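Local coordinates for YkuI protein (Bacillus subtilis, PDB 2BAS) that binds the second messenger cyclic di-GMP and, through its EAL domain, probably acts as a phosphodiesterase that cleaves it, at residues Y41-F46 / V258-F264; L107-Q113 / R142-T148; D36-Y42 / R91-A96. One frame throughout, in Å; residues are numbered along the deposited sequence.

Contact 1 of 3, residues Y41-F46 / V258-F264; sequences YYQAIF and VSPSETF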
loop_
_atom_site.group_PDB
_atom_site.type_symbol
_atom_site.label_atom_id
_atom_site.label_comp_id
_atom_site.label_asym_id
_atom_site.label_seq_id
_atom_site.Cartn_x
_atom_site.Cartn_y
_atom_site.Cartn_z
ATOM N N TYR A 41 16.986 23.914 19.976
ATOM C CA TYR A 41 16.057 24.742 19.230
ATOM C C TYR A 41 14.782 23.936 19.045
ATOM O O TYR A 41 14.740 22.749 19.391
ATOM C CB TYR A 41 16.642 25.131 17.882
ATOM C CG TYR A 41 17.129 26.549 17.809
ATOM C CD1 TYR A 41 17.848 27.120 18.860
ATOM C CD2 TYR A 41 16.888 27.322 16.673
ATOM C CE1 TYR A 41 18.307 28.432 18.783
ATOM C CE2 TYR A 41 17.344 28.634 16.582
ATOM C CZ TYR A 41 18.050 29.179 17.642
ATOM O OH TYR A 41 18.500 30.477 17.556
ATOM N N TYR A 42 13.741 24.576 18.511
ATOM C CA TYR A 42 12.444 23.912 18.339
ATOM C C TYR A 42 11.762 24.254 17.015
ATOM O O TYR A 42 11.900 25.365 16.497
ATOM C CB TYR A 42 11.505 24.275 19.498
ATOM C CG TYR A 42 12.116 24.174 20.890
ATOM C CD1 TYR A 42 12.777 25.259 21.464
ATOM C CD2 TYR A 42 12.024 22.992 21.632
ATOM C CE1 TYR A 42 13.342 25.167 22.740
ATOM C CE2 TYR A 42 12.578 22.894 22.900
ATOM C CZ TYR A 42 13.236 23.986 23.448
ATOM O OH TYR A 42 13.782 23.887 24.703
ATOM N N GLN A 43 11.023 23.288 16.473
ATOM C CA GLN A 43 10.204 23.521 15.293
ATOM C C GLN A 43 8.804 22.983 15.546
ATOM O O GLN A 43 8.630 21.818 15.887
ATOM C CB GLN A 43 10.826 22.897 14.042
ATOM C CG GLN A 43 10.166 23.365 12.731
ATOM C CD GLN A 43 10.877 22.862 11.486
ATOM O OE1 GLN A 43 11.599 21.860 11.515
ATOM N NE2 GLN A 43 10.667 23.555 10.378
ATOM N N ALA A 44 7.810 23.847 15.382
ATOM C CA ALA A 44 6.422 23.495 15.666
ATOM C C ALA A 44 5.858 22.492 14.684
ATOM O O ALA A 44 6.233 22.465 13.502
ATOM C CB ALA A 44 5.547 24.740 15.711
ATOM N N ILE A 45 4.961 21.655 15.193
ATOM C CA ILE A 45 4.259 20.694 14.371
ATOM C C ILE A 45 2.778 21.004 14.467
ATOM O O ILE A 45 2.252 21.222 15.569
ATOM C CB ILE A 45 4.601 19.249 14.763
ATOM C CG1 ILE A 45 6.075 18.985 14.445
ATOM C CG2 ILE A 45 3.727 18.265 13.990
ATOM C CD1 ILE A 45 6.706 17.966 15.312
ATOM N N PHE A 46 2.121 21.027 13.308
ATOM C CA PHE A 46 0.759 21.546 13.201
ATOM C C PHE A 46 -0.343 20.522 13.032
ATOM O O PHE A 46 -0.194 19.541 12.322
ATOM C CB PHE A 46 0.685 22.611 12.104
ATOM C CG PHE A 46 1.477 23.845 12.425
ATOM C CD1 PHE A 46 2.813 23.949 12.050
ATOM C CD2 PHE A 46 0.896 24.890 13.135
ATOM C CE1 PHE A 46 3.556 25.086 12.356
ATOM C CE2 PHE A 46 1.626 26.028 13.448
ATOM C CZ PHE A 46 2.960 26.127 13.053
ATOM N N VAL A 258 6.497 27.070 9.630
ATOM C CA VAL A 258 7.271 27.837 10.612
ATOM C C VAL A 258 8.694 27.288 10.724
ATOM O O VAL A 258 8.891 26.108 10.993
ATOM C CB VAL A 258 6.598 27.845 12.021
ATOM C CG1 VAL A 258 7.533 28.407 13.064
ATOM C CG2 VAL A 258 5.328 28.677 12.020
ATOM N N SER A 259 9.678 28.158 10.510
ATOM C CA SER A 259 11.099 27.814 10.663
ATOM C C SER A 259 11.474 27.480 12.130
ATOM O O SER A 259 10.711 27.780 13.049
ATOM C CB SER A 259 11.983 28.996 10.210
ATOM O OG SER A 259 11.786 30.109 11.071
ATOM N N PRO A 260 12.626 26.820 12.356
ATOM C CA PRO A 260 13.007 26.550 13.746
ATOM C C PRO A 260 13.449 27.795 14.522
ATOM O O PRO A 260 14.211 28.612 14.004
ATOM C CB PRO A 260 14.190 25.572 13.611
ATOM C CG PRO A 260 14.143 25.081 12.192
ATOM C CD PRO A 260 13.591 26.234 11.411
ATOM N N SER A 261 12.959 27.934 15.751
ATOM C CA SER A 261 13.411 28.997 16.642
ATOM C C SER A 261 13.696 28.459 18.038
ATOM O O SER A 261 13.440 27.291 18.335
ATOM C CB SER A 261 12.412 30.165 16.699
ATOM O OG SER A 261 11.258 29.837 17.454
ATOM N N GLU A 262 14.232 29.330 18.885
ATOM C CA GLU A 262 14.617 28.974 20.237
ATOM C C GLU A 262 13.474 29.119 21.238
ATOM O O GLU A 262 13.628 28.761 22.414
ATOM C CB GLU A 262 15.817 29.823 20.679
ATOM C CG GLU A 262 15.602 31.347 20.637
ATOM C CD GLU A 262 15.901 31.992 19.277
ATOM O OE1 GLU A 262 15.466 31.462 18.221
ATOM O OE2 GLU A 262 16.568 33.056 19.279
ATOM N N THR A 263 12.332 29.635 20.773
ATOM C CA THR A 263 11.211 29.914 21.671
ATOM C C THR A 263 9.887 29.334 21.181
ATOM O O THR A 263 9.611 29.311 19.980
ATOM C CB THR A 263 11.022 31.436 21.896
ATOM O OG1 THR A 263 12.298 32.093 21.908
ATOM C CG2 THR A 263 10.308 31.705 23.220
ATOM N N PHE A 264 9.071 28.874 22.126
ATOM C CA PHE A 264 7.738 28.401 21.815
ATOM C C PHE A 264 6.874 29.548 21.311
ATOM O O PHE A 264 7.037 30.698 21.724
ATOM C CB PHE A 264 7.091 27.716 23.019
ATOM C CG PHE A 264 7.767 26.436 23.431
ATOM C CD1 PHE A 264 7.746 26.026 24.755
ATOM C CD2 PHE A 264 8.442 25.648 22.505
ATOM C CE1 PHE A 264 8.367 24.842 25.149
ATOM C CE2 PHE A 264 9.072 24.474 22.895
ATOM C CZ PHE A 264 9.031 24.070 24.218
HETATM O O HOH W 1 18.830 31.894 20.315
HETATM O O HOH W 2 6.904 23.660 11.415
#
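The carbonyl oxygen of V258 is held by two donors: Q43 NE2, 3.2 Å from V258 O on a nearly straight bond, and a water. With CG anti to the backbone N (chi1 -168°) and an extended chain, Q43 carries its amide alongside P260, with V258 O lying in the amide plane; Q43 OE1 meanwhile accepts from Q253 NE2. Further along, Y42 and S261 form a single antiparallel, hydrogen-bonded pair, with Y42 N 2.7 Å from S261 O and S261 N 2.9 Å from Y42 O. The rings of Y41, Y42 and F264 lie around this bridge. F264 turns its edge onto the face of the Y42 ring in a T-shaped stack, centroids 4.7 Å apart and planes at 60°, and itself stacks on Y56. The S261-E262 peptide lies over one face of the Y41 ring, and E262 CB comes 3.4 Å from Y41 CE1. At the far end V258 CG2 meets the edge of the F46 ring, 3.6 Å from F46 CZ. The loop after strand 249-252 is thereby laid along strand 38-47, the antiparallel strand that distinguishes the modified TIM barrel of EAL domains.

Contact 2 of 3, residues L107-Q113 / R142-T148; sequences LLIFMNQ and RFVLEIT
V144 sits with its CB over one face of the F110 ring, 4.0 Å from the centroid, in a CH-pi contact, while V144 CG1 reaches F110 CD2 at 3.6 Å. At the edge of the same ring lies the E146 carboxylate, its plane turned 72° from that of the ring and its OE2 3.4 Å from F110 CD2. E146 reaches there on a chain extended beyond CG, and OE2 is also salt-bridged to K197, with the E57 carboxylate close to OE1. The other side of the sheet carries I109, M111, F143 and L145. M111, a selenomethionine, bends at chi3 (-55°) so that its CE turns back to within 3.4 Å of F143 CD2, and its selenium makes an oblique Met-aromatic contact with the F143 ring. I109 CD1 lies alongside F143, 3.7 Å from CE2. What sets these pairs side by side is the parallel register of strands 108-112 and 143-147, neighbours in the barrel of the EAL domain. V144 N binds I109 O at 2.7 Å, and V144 O takes M111 N; E146 likewise gives its N to M111 O and accepts Q113 N, while I109 N bonds to R142 O. Before the strands begin, R142 NE donates to L107 O at 3.2 Å, a straight bond (171°) in both the guanidinium and the carbonyl planes. The second shell differs on the two sides: V144 and E146 touch A174 of the next strand, whereas I109 and F143 pack on L97 of helix 82-100, and M111 and L145 on F126 of helix 124-135. Q113 NE2 is hydrogen-bonded to D89, and T148 OG1 makes a weak hydrogen bond with D176.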
loop_
_atom_site.group_PDB
_atom_site.type_symbol
_atom_site.label_atom_id
_atom_site.label_comp_id
_atom_site.label_asym_id
_atom_site.label_seq_id
_atom_site.Cartn_x
_atom_site.Cartn_y
_atom_site.Cartn_z
ATOM N N LEU A 107 1.489 19.554 25.102
ATOM C CA LEU A 107 2.377 19.621 23.950
ATOM C C LEU A 107 3.105 18.295 23.749
ATOM O O LEU A 107 3.561 17.668 24.702
ATOM C CB LEU A 107 3.389 20.768 24.108
ATOM C CG LEU A 107 2.939 22.226 23.907
ATOM C CD1 LEU A 107 4.107 23.167 24.070
ATOM C CD2 LEU A 107 2.297 22.463 22.549
ATOM N N LEU A 108 3.182 17.858 22.503
ATOM C CA LEU A 108 3.909 16.639 22.183
ATOM C C LEU A 108 5.391 16.973 22.124
ATOM O O LEU A 108 5.753 18.087 21.745
ATOM C CB LEU A 108 3.416 16.046 20.853
ATOM C CG LEU A 108 1.967 15.528 20.854
ATOM C CD1 LEU A 108 1.425 15.301 19.434
ATOM C CD2 LEU A 108 1.797 14.262 21.688
ATOM N N ILE A 109 6.239 16.022 22.515
ATOM C CA ILE A 109 7.692 16.204 22.456
ATOM C C ILE A 109 8.306 15.218 21.451
ATOM O O ILE A 109 8.430 14.017 21.738
ATOM C CB ILE A 109 8.364 16.050 23.867
ATOM C CG1 ILE A 109 7.701 16.960 24.905
ATOM C CG2 ILE A 109 9.852 16.347 23.792
ATOM C CD1 ILE A 109 8.064 16.640 26.355
ATOM N N PHE A 110 8.672 15.725 20.273
ATOM C CA PHE A 110 9.301 14.907 19.223
ATOM C C PHE A 110 10.831 14.925 19.334
ATOM O O PHE A 110 11.477 15.964 19.138
ATOM C CB PHE A 110 8.894 15.393 17.832
ATOM C CG PHE A 110 7.462 15.112 17.464
ATOM C CD1 PHE A 110 6.424 15.900 17.966
ATOM C CD2 PHE A 110 7.151 14.081 16.574
ATOM C CE1 PHE A 110 5.089 15.650 17.606
ATOM C CE2 PHE A 110 5.824 13.820 16.224
ATOM C CZ PHE A 110 4.787 14.615 16.738
HETATM N N MSE A 111 11.400 13.766 19.644
HETATM C CA MSE A 111 12.843 13.610 19.765
HETATM C C MSE A 111 13.362 12.542 18.809
HETATM O O MSE A 111 13.003 11.369 18.922
HETATM C CB MSE A 111 13.207 13.208 21.188
HETATM C CG MSE A 111 12.894 14.224 22.261
HETATM SE SE MSE A 111 12.986 13.388 24.038
HETATM C CE MSE A 111 11.684 11.888 23.752
ATOM N N ASN A 112 14.213 12.957 17.880
ATOM C CA ASN A 112 14.813 12.062 16.886
ATOM C C ASN A 112 16.053 11.401 17.455
ATOM O O ASN A 112 17.094 12.040 17.608
ATOM C CB ASN A 112 15.183 12.850 15.630
ATOM C CG ASN A 112 15.596 11.962 14.471
ATOM O OD1 ASN A 112 15.529 10.730 14.541
ATOM N ND2 ASN A 112 16.023 12.595 13.381
ATOM N N GLN A 113 15.940 10.114 17.754
ATOM C CA GLN A 113 17.004 9.399 18.436
ATOM C C GLN A 113 17.612 8.331 17.564
ATOM O O GLN A 113 16.900 7.558 16.939
ATOM C CB GLN A 113 16.469 8.791 19.728
ATOM C CG GLN A 113 16.141 9.837 20.767
ATOM C CD GLN A 113 17.372 10.290 21.518
ATOM O OE1 GLN A 113 18.033 9.484 22.176
ATOM N NE2 GLN A 113 17.686 11.580 21.433
ATOM N N ARG A 142 3.437 11.819 26.358
ATOM C CA ARG A 142 3.701 13.036 25.597
ATOM C C ARG A 142 4.952 12.942 24.728
ATOM O O ARG A 142 5.216 13.838 23.914
ATOM C CB ARG A 142 3.833 14.223 26.545
ATOM C CG ARG A 142 2.509 14.699 27.133
ATOM C CD ARG A 142 2.758 15.703 28.260
ATOM N NE ARG A 142 3.468 16.893 27.792
ATOM C CZ ARG A 142 4.035 17.799 28.583
ATOM N NH1 ARG A 142 3.992 17.670 29.907
ATOM N NH2 ARG A 142 4.653 18.841 28.044
ATOM N N PHE A 143 5.716 11.868 24.909
ATOM C CA PHE A 143 6.968 11.687 24.187
ATOM C C PHE A 143 6.778 10.952 22.877
ATOM O O PHE A 143 6.166 9.882 22.829
ATOM C CB PHE A 143 7.989 10.926 25.033
ATOM C CG PHE A 143 8.494 11.700 26.219
ATOM C CD1 PHE A 143 8.080 11.366 27.511
ATOM C CD2 PHE A 143 9.388 12.759 26.055
ATOM C CE1 PHE A 143 8.553 12.071 28.616
ATOM C CE2 PHE A 143 9.855 13.469 27.157
ATOM C CZ PHE A 143 9.441 13.125 28.437
ATOM N N VAL A 144 7.315 11.533 21.810
ATOM C CA VAL A 144 7.344 10.851 20.527
ATOM C C VAL A 144 8.798 10.544 20.147
ATOM O O VAL A 144 9.578 11.436 19.806
ATOM C CB VAL A 144 6.584 11.620 19.426
ATOM C CG1 VAL A 144 6.651 10.864 18.119
ATOM C CG2 VAL A 144 5.128 11.801 19.821
ATOM N N LEU A 145 9.144 9.266 20.246
ATOM C CA LEU A 145 10.459 8.780 19.903
ATOM C C LEU A 145 10.528 8.449 18.406
ATOM O O LEU A 145 9.929 7.468 17.939
ATOM C CB LEU A 145 10.772 7.545 20.742
ATOM C CG LEU A 145 12.193 7.012 20.792
ATOM C CD1 LEU A 145 13.029 7.876 21.722
ATOM C CD2 LEU A 145 12.192 5.578 21.287
ATOM N N GLU A 146 11.251 9.283 17.661
ATOM C CA GLU A 146 11.456 9.064 16.243
ATOM C C GLU A 146 12.654 8.147 16.024
ATOM O O GLU A 146 13.746 8.411 16.523
ATOM C CB GLU A 146 11.669 10.381 15.507
ATOM C CG GLU A 146 10.515 11.380 15.581
ATOM C CD GLU A 146 10.829 12.693 14.844
ATOM O OE1 GLU A 146 11.612 12.673 13.856
ATOM O OE2 GLU A 146 10.286 13.746 15.251
ATOM N N ILE A 147 12.440 7.071 15.281
ATOM C CA ILE A 147 13.492 6.117 14.985
ATOM C C ILE A 147 13.757 6.047 13.475
ATOM O O ILE A 147 12.831 6.160 12.664
ATOM C CB ILE A 147 13.146 4.705 15.541
ATOM C CG1 ILE A 147 12.741 4.780 17.019
ATOM C CG2 ILE A 147 14.335 3.756 15.395
ATOM C CD1 ILE A 147 13.883 5.177 17.974
ATOM N N THR A 148 15.028 5.889 13.113
ATOM C CA THR A 148 15.433 5.723 11.724
ATOM C C THR A 148 16.069 4.344 11.595
ATOM O O THR A 148 17.190 4.124 12.063
ATOM C CB THR A 148 16.444 6.811 11.278
ATOM O OG1 THR A 148 15.979 8.104 11.681
ATOM C CG2 THR A 148 16.629 6.792 9.763
HETATM O O HOH W 3 16.731 7.166 14.561
#

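Contact 3 of 3, residues D36-Y42 / R91-A96; sequences DDVLPYY and RIIRQA
P40 presses its ring onto helix 82-100, with P40 CB reaching both I92 CG2 at 3.8 Å and A96 CB at 3.9 Å. Beside it V38 crosses I92 at about a right angle, V38 CG1 meeting I92 CG1 at 3.5 Å. On the other flank the phenol end of Y42 extends to the helix, with OH 3.4 Å from A96 CA. Segment 91-96 of the helix thus runs at 57° to strand segment 38-42; the helix is one of those that cover the outside of the EAL barrel. Beyond this apolar centre the contact turns polar: Q95, extended beyond CG, lies across P40, with OE1 close to P40 CD, and donates from NE2 to V38 O at 3.1 Å. That bond is straight at the hydrogen (166°), but the donor stands above the carbonyl plane. A leucine in place of Q95 has no amide to offer, and V38 O would probably be left without this donor. At the outer edge R91, bent at chi2 and chi3, swings its guanidinium to D36, forming a salt bridge in which NH2 lies 2.8 Å from OD1. The bond uses the anti lone pair of OD1, and OD1 itself lies in the guanidinium plane, although carboxylate and guanidinium are turned 36° apart.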
loop_
_atom_site.group_PDB
_atom_site.type_symbol
_atom_site.label_atom_id
_atom_site.label_comp_id
_atom_site.label_asym_id
_atom_site.label_seq_id
_atom_site.Cartn_x
_atom_site.Cartn_y
_atom_site.Cartn_z
ATOM N N ASP A 36 28.945 23.885 27.097
ATOM C CA ASP A 36 28.012 24.815 27.753
ATOM C C ASP A 36 27.230 25.747 26.805
ATOM O O ASP A 36 26.111 26.149 27.127
ATOM C CB ASP A 36 28.738 25.635 28.826
ATOM C CG ASP A 36 29.315 24.763 29.930
ATOM O OD1 ASP A 36 28.636 23.794 30.352
ATOM O OD2 ASP A 36 30.452 25.044 30.376
ATOM N N ASP A 37 27.813 26.086 25.653
ATOM C CA ASP A 37 27.145 26.947 24.666
ATOM C C ASP A 37 26.031 26.208 23.926
ATOM O O ASP A 37 25.147 26.824 23.330
ATOM C CB ASP A 37 28.153 27.495 23.646
ATOM C CG ASP A 37 29.147 28.477 24.256
ATOM O OD1 ASP A 37 28.776 29.246 25.174
ATOM O OD2 ASP A 37 30.309 28.491 23.796
ATOM N N VAL A 38 26.098 24.881 23.967
ATOM C CA VAL A 38 25.121 23.999 23.330
ATOM C C VAL A 38 23.703 24.273 23.842
ATOM O O VAL A 38 23.503 24.528 25.038
ATOM C CB VAL A 38 25.520 22.518 23.551
ATOM C CG1 VAL A 38 24.349 21.592 23.363
ATOM C CG2 VAL A 38 26.663 22.143 22.623
ATOM N N LEU A 39 22.733 24.231 22.931
ATOM C CA LEU A 39 21.355 24.521 23.282
ATOM C C LEU A 39 20.351 23.829 22.353
ATOM O O LEU A 39 20.682 23.514 21.206
ATOM C CB LEU A 39 21.118 26.045 23.283
ATOM C CG LEU A 39 21.099 26.847 21.972
ATOM C CD1 LEU A 39 20.701 28.291 22.239
ATOM C CD2 LEU A 39 22.439 26.787 21.215
ATOM N N PRO A 40 19.123 23.573 22.855
ATOM C CA PRO A 40 18.060 23.085 21.985
ATOM C C PRO A 40 17.345 24.197 21.220
ATOM O O PRO A 40 17.155 25.290 21.741
ATOM C CB PRO A 40 17.087 22.422 22.964
ATOM C CG PRO A 40 17.257 23.178 24.234
ATOM C CD PRO A 40 18.678 23.672 24.261
ATOM N N TYR A 41 16.986 23.914 19.976
ATOM C CA TYR A 41 16.057 24.742 19.230
ATOM C C TYR A 41 14.782 23.936 19.045
ATOM O O TYR A 41 14.740 22.749 19.391
ATOM C CB TYR A 41 16.642 25.131 17.882
ATOM C CG TYR A 41 17.129 26.549 17.809
ATOM C CD1 TYR A 41 17.848 27.120 18.860
ATOM C CD2 TYR A 41 16.888 27.322 16.673
ATOM C CE1 TYR A 41 18.307 28.432 18.783
ATOM C CE2 TYR A 41 17.344 28.634 16.582
ATOM C CZ TYR A 41 18.050 29.179 17.642
ATOM O OH TYR A 41 18.500 30.477 17.556
ATOM N N TYR A 42 13.741 24.576 18.511
ATOM C CA TYR A 42 12.444 23.912 18.339
ATOM C C TYR A 42 11.762 24.254 17.015
ATOM O O TYR A 42 11.900 25.365 16.497
ATOM C CB TYR A 42 11.505 24.275 19.498
ATOM C CG TYR A 42 12.116 24.174 20.890
ATOM C CD1 TYR A 42 12.777 25.259 21.464
ATOM C CD2 TYR A 42 12.024 22.992 21.632
ATOM C CE1 TYR A 42 13.342 25.167 22.740
ATOM C CE2 TYR A 42 12.578 22.894 22.900
ATOM C CZ TYR A 42 13.236 23.986 23.448
ATOM O OH TYR A 42 13.782 23.887 24.703
ATOM N N ARG A 91 22.871 16.729 27.122
ATOM C CA ARG A 91 22.783 18.138 27.477
ATOM C C ARG A 91 21.579 18.778 26.782
ATOM O O ARG A 91 20.731 19.389 27.433
ATOM C CB ARG A 91 24.092 18.883 27.166
ATOM C CG ARG A 91 24.152 20.340 27.669
ATOM C CD ARG A 91 24.251 20.431 29.189
ATOM N NE ARG A 91 25.579 20.047 29.652
ATOM C CZ ARG A 91 26.560 20.905 29.926
ATOM N NH1 ARG A 91 27.739 20.453 30.334
ATOM N NH2 ARG A 91 26.369 22.211 29.797
ATOM N N ILE A 92 21.486 18.601 25.471
ATOM C CA ILE A 92 20.372 19.159 24.708
ATOM C C ILE A 92 19.004 18.724 25.241
ATOM O O ILE A 92 18.161 19.575 25.514
ATOM C CB ILE A 92 20.468 18.794 23.217
ATOM C CG1 ILE A 92 21.741 19.371 22.606
ATOM C CG2 ILE A 92 19.234 19.284 22.450
ATOM C CD1 ILE A 92 22.097 18.701 21.282
ATOM N N ILE A 93 18.793 17.410 25.379
ATOM C CA ILE A 93 17.512 16.850 25.838
ATOM C C ILE A 93 17.053 17.429 27.173
ATOM O O ILE A 93 15.906 17.867 27.305
ATOM C CB ILE A 93 17.553 15.308 25.950
ATOM C CG1 ILE A 93 17.926 14.672 24.609
ATOM C CG2 ILE A 93 16.200 14.767 26.391
ATOM C CD1 ILE A 93 18.383 13.215 24.714
ATOM N N ARG A 94 17.953 17.427 28.155
ATOM C CA ARG A 94 17.655 17.949 29.486
ATOM C C ARG A 94 17.254 19.424 29.488
ATOM O O ARG A 94 16.293 19.803 30.160
ATOM C CB ARG A 94 18.820 17.695 30.437
ATOM C CG ARG A 94 18.972 16.236 30.803
ATOM C CD ARG A 94 20.246 15.973 31.594
ATOM N NE ARG A 94 20.413 14.536 31.777
ATOM C CZ ARG A 94 19.889 13.827 32.778
ATOM N NH1 ARG A 94 19.168 14.416 33.730
ATOM N NH2 ARG A 94 20.093 12.515 32.825
ATOM N N GLN A 95 17.969 20.254 28.736
ATOM C CA GLN A 95 17.588 21.654 28.616
ATOM C C GLN A 95 16.195 21.781 28.033
ATOM O O GLN A 95 15.402 22.609 28.483
ATOM C CB GLN A 95 18.558 22.410 27.723
ATOM C CG GLN A 95 19.890 22.711 28.357
ATOM C CD GLN A 95 20.790 23.467 27.417
ATOM O OE1 GLN A 95 20.456 24.563 26.960
ATOM N NE2 GLN A 95 21.945 22.889 27.123
ATOM N N ALA A 96 15.902 20.954 27.032
ATOM C CA ALA A 96 14.632 21.013 26.346
ATOM C C ALA A 96 13.477 20.574 27.233
ATOM O O ALA A 96 12.444 21.244 27.268
ATOM C CB ALA A 96 14.673 20.194 25.073
#

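In the fold
After helix 28-33, strand 38-47 is the first strand of the chain and serves both contact 3 and contact 1, which share Y41 and Y42. Contact 3 closes the first loop, when helix 82-100 returns to the strand across 48 intervening residues. The chain then runs into strand 108-112, and contact 2 closes a shorter loop, in series with contact 3, by pairing it with strand 143-147. Contact 1 closes last, over 211 residues: contact 2 is nested inside its loop, while contact 3 crosses it. I45 of contact 1 packs on F110 of contact 2, and I93 of the helix touches M111 and Q113. Together they join helix, barrel strands and the loop leading to helix 271-311.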